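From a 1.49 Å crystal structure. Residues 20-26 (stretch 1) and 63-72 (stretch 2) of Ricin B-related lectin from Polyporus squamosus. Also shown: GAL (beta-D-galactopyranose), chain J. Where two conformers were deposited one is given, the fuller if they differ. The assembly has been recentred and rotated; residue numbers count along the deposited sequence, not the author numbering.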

# COMPACT_ATOMS: atom_id res chain seq x y z
N ARG B 20 7.14 18.53 28.49
CA ARG B 20 6.93 17.07 28.52
C ARG B 20 8.22 16.29 28.31
O ARG B 20 9.27 16.85 27.97
N LEU B 21 8.14 14.98 28.55
CA LEU B 21 9.28 14.15 28.53
C LEU B 21 9.62 13.72 27.12
O LEU B 21 8.74 13.41 26.32
N ALA B 22 10.89 13.65 26.85
CA ALA B 22 11.38 13.11 25.57
C ALA B 22 12.72 12.39 25.84
O ALA B 22 13.28 12.47 26.94
N LEU B 23 13.21 11.64 24.86
CA LEU B 23 14.51 11.02 24.96
C LEU B 23 15.52 11.75 24.08
O LEU B 23 15.26 12.03 22.93
N SER B 24 16.65 12.08 24.67
CA SER B 24 17.78 12.66 24.00
C SER B 24 18.21 11.82 22.84
O SER B 24 18.14 10.59 22.93
N GLU B 25 18.63 12.47 21.76
CA GLU B 25 19.25 11.71 20.64
C GLU B 25 20.77 11.49 20.76
O GLU B 25 21.37 10.76 19.94
N ASP B 26 21.39 12.08 21.80
CA ASP B 26 22.81 11.97 22.01
C ASP B 26 23.15 10.95 23.07
O ASP B 26 22.48 10.87 24.16
N ARG B 63 8.35 2.85 27.26
CA ARG B 63 9.29 2.73 26.11
C ARG B 63 9.20 3.90 25.19
O ARG B 63 8.10 4.34 24.85
N ASN B 64 10.33 4.39 24.73
CA ASN B 64 10.35 5.50 23.78
C ASN B 64 9.96 4.93 22.40
O ASN B 64 10.60 4.02 21.91
N ALA B 65 8.84 5.36 21.83
CA ALA B 65 8.34 4.71 20.58
C ALA B 65 9.42 4.93 19.50
O ALA B 65 9.66 4.01 18.70
N PHE B 66 10.00 6.13 19.46
CA PHE B 66 10.96 6.50 18.44
C PHE B 66 12.24 5.68 18.58
O PHE B 66 12.61 4.94 17.69
N ALA B 67 12.92 5.80 19.73
CA ALA B 67 14.27 5.26 19.92
C ALA B 67 14.27 3.78 20.30
O ALA B 67 15.31 3.12 20.15
N GLY B 68 13.15 3.26 20.73
CA GLY B 68 13.03 1.88 21.20
C GLY B 68 13.53 1.62 22.60
O GLY B 68 13.25 0.54 23.17
N SER B 69 14.31 2.56 23.13
CA SER B 69 14.93 2.50 24.46
C SER B 69 13.80 2.52 25.54
O SER B 69 12.74 3.12 25.38
N TYR B 70 14.09 1.88 26.65
CA TYR B 70 13.22 1.84 27.81
C TYR B 70 13.65 2.86 28.86
O TYR B 70 14.83 2.96 29.21
N MET B 71 12.68 3.55 29.42
CA MET B 71 12.91 4.49 30.56
C MET B 71 13.46 3.64 31.72
O MET B 71 12.88 2.61 32.10
N ASP B 72 14.61 4.06 32.24
CA ASP B 72 15.41 3.20 33.10
C ASP B 72 16.02 4.10 34.21
O ASP B 72 16.50 5.21 33.94

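Packing of strand 20-23 and the loop that follows it against the turn and flanking strands of residues 63-72 in a Polyporus squamosus ricin B-related lectin. The two stretches lie in one chain, at least 41 residues apart in sequence where they touch, and bury 244 Å² between them, both sides summed. No hydrogen bond crosses the contact, so the side chains meet by van der Waals packing; the backbones come nearest at Leu-23 and Asn-64, whose CA atoms are 7.0 Å apart.

Arg-20 (chi1 p, chi2 and chi3 t) is out of reach of stretch 2, and its guanidinium finds a hydrogen bond elsewhere in the structure. Leu-21 points toward stretch 2 in an m, t rotamer and places its CD1 3.9 Å from CE of Met-71, an apolar contact between buried residues. The CA-to-CB bond of Met-71 runs sideways, but the extended t, t start of its side chain, followed by chi3 in m, brings the terminal methyl to the leucine; Met-71 was deposited in two conformers, of which one is described here. Ala-22 follows the alternation of the strand and points away.

Leu-23 is the centre of the contact, with 76 Å² covered by stretch 2, the largest share of any residue. The t, p rotamer of Leu-23 directs its CD2 into the turn, where this atom lies 3.6 Å from CB of Ala-67 and also 3.6 Å from OG of Ser-69, whose side chain is in the m rotamer. Nearer the backbone, CB of Leu-23 rests 3.5 Å from ND2 of Asn-64. This is packing of a methylene against an amide; ND2 has its hydrogen bond elsewhere in the structure. The other end of the same amide organises the turn: with chi1 in t, Asn-64 OD1 accepts a hydrogen bond from Ala-67 N at 2.9 Å. The backbone bonds Gly-68 N to Asn-64 O (2.9 Å) and Asn-64 N to Ser-69 O (2.8 Å) tie the turn together. Gly-68 has a positive phi of 79°, a conformation that favours glycine. On its carbonyl, Arg-63 NE donates a hydrogen bond to Gly-68 O at 2.8 Å, and Arg-63 NH2 adds a weak one to Gly-68 O at 3.4 Å.

Beyond the strand, Ser-24 (chi1 t) stays out of reach and instead braces its own loop, its OG accepting a hydrogen bond from Asp-26 N at 3.1 Å. Glu-25 starts sideways, yet its m, t side chain carries the carboxylate nearer, with OE2 4.0 Å from CE2 of Phe-66. Phe-66 points toward stretch 1 with chi1 in t, and the carboxylate oxygen meets its ring obliquely. Asp-26 makes no contact with stretch 2.

Asp-72, also remote from stretch 1, binds the galactose, in keeping with a lectin's role in carbohydrate recognition: GAL O4 donates to Asp-72 OD1 at a very short 2.5 Å, and GAL O3 to Asp-72 OD2 at 2.6 Å.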

# COMPACT_ATOMS: atom_id res chain seq x y z
CB ARG B 20 5.81 16.69 27.56
CG ARG B 20 6.16 17.01 26.14
CD ARG B 20 4.89 16.99 25.32
NE ARG B 20 5.08 17.50 24.00
CZ ARG B 20 4.10 17.78 23.16
NH1 ARG B 20 2.85 17.65 23.51
NH2 ARG B 20 4.39 18.22 21.97
CB LEU B 21 9.04 12.97 29.39
CG LEU B 21 8.92 13.29 30.90
CD1 LEU B 21 8.86 11.95 31.60
CD2 LEU B 21 10.12 14.10 31.42
CB ALA B 22 11.55 14.24 24.55
CB LEU B 23 14.43 9.56 24.61
CG LEU B 23 15.68 8.80 24.94
CD1 LEU B 23 15.80 8.54 26.45
CD2 LEU B 23 15.59 7.43 24.23
CB SER B 24 18.99 12.80 24.92
OG SER B 24 20.03 13.49 24.21
CB GLU B 25 18.92 12.37 19.30
CG GLU B 25 17.46 12.46 18.95
CD GLU B 25 17.31 12.99 17.56
OE1 GLU B 25 17.44 14.22 17.43
OE2 GLU B 25 17.15 12.18 16.62
CB ASP B 26 23.39 13.31 22.44
CG ASP B 26 23.44 14.32 21.30
OD1 ASP B 26 23.70 13.90 20.14
OD2 ASP B 26 23.24 15.49 21.60
CB ARG B 63 8.95 1.43 25.36
CG ARG B 63 9.97 1.01 24.36
CD ARG B 63 9.56 -0.24 23.58
NE ARG B 63 10.74 -0.69 22.88
CZ ARG B 63 10.78 -1.76 22.09
NH1 ARG B 63 9.68 -2.46 21.82
NH2 ARG B 63 11.93 -2.10 21.58
CB ASN B 64 11.72 6.17 23.76
CG ASN B 64 11.70 7.47 23.03
OD1 ASN B 64 12.12 7.55 21.90
ND2 ASN B 64 11.20 8.53 23.68
CB ALA B 65 7.01 5.30 20.13
CB PHE B 66 11.23 8.01 18.47
CG PHE B 66 12.26 8.49 17.46
CD1 PHE B 66 11.93 8.61 16.12
CD2 PHE B 66 13.58 8.76 17.85
CE1 PHE B 66 12.89 9.03 15.20
CE2 PHE B 66 14.56 9.17 16.94
CZ PHE B 66 14.19 9.32 15.61
CB ALA B 67 15.05 6.05 20.96
CB SER B 69 15.75 3.80 24.69
OG SER B 69 16.72 4.00 23.73
CB TYR B 70 13.24 0.43 28.43
CG TYR B 70 12.49 -0.57 27.55
CD1 TYR B 70 13.05 -1.07 26.37
CD2 TYR B 70 11.18 -0.95 27.86
CE1 TYR B 70 12.36 -1.92 25.55
CE2 TYR B 70 10.51 -1.88 27.09
CZ TYR B 70 11.09 -2.34 25.92
OH TYR B 70 10.38 -3.15 25.12
CB MET B 71 11.66 5.14 30.97
CG MET B 71 11.86 6.22 32.02
SD MET B 71 10.22 6.95 32.52
CE MET B 71 9.91 8.20 31.26
CB ASP B 72 16.47 2.53 32.18
CG ASP B 72 17.62 1.76 32.95
OD1 ASP B 72 18.34 2.40 33.78
OD2 ASP B 72 17.85 0.60 32.55
C1 GAL J . 23.05 -0.84 35.02
C2 GAL J . 21.57 -1.21 34.91
C3 GAL J . 20.90 -0.74 33.63
C4 GAL J . 21.24 0.74 33.41
C5 GAL J . 22.77 0.98 33.53
C6 GAL J . 23.17 2.43 33.46
O1 GAL J . 23.41 -1.12 36.34
O2 GAL J . 21.46 -2.64 34.98
O3 GAL J . 19.48 -1.03 33.77
O4 GAL J . 20.52 1.47 34.44
O5 GAL J . 23.27 0.51 34.79
O6 GAL J . 24.58 2.51 33.45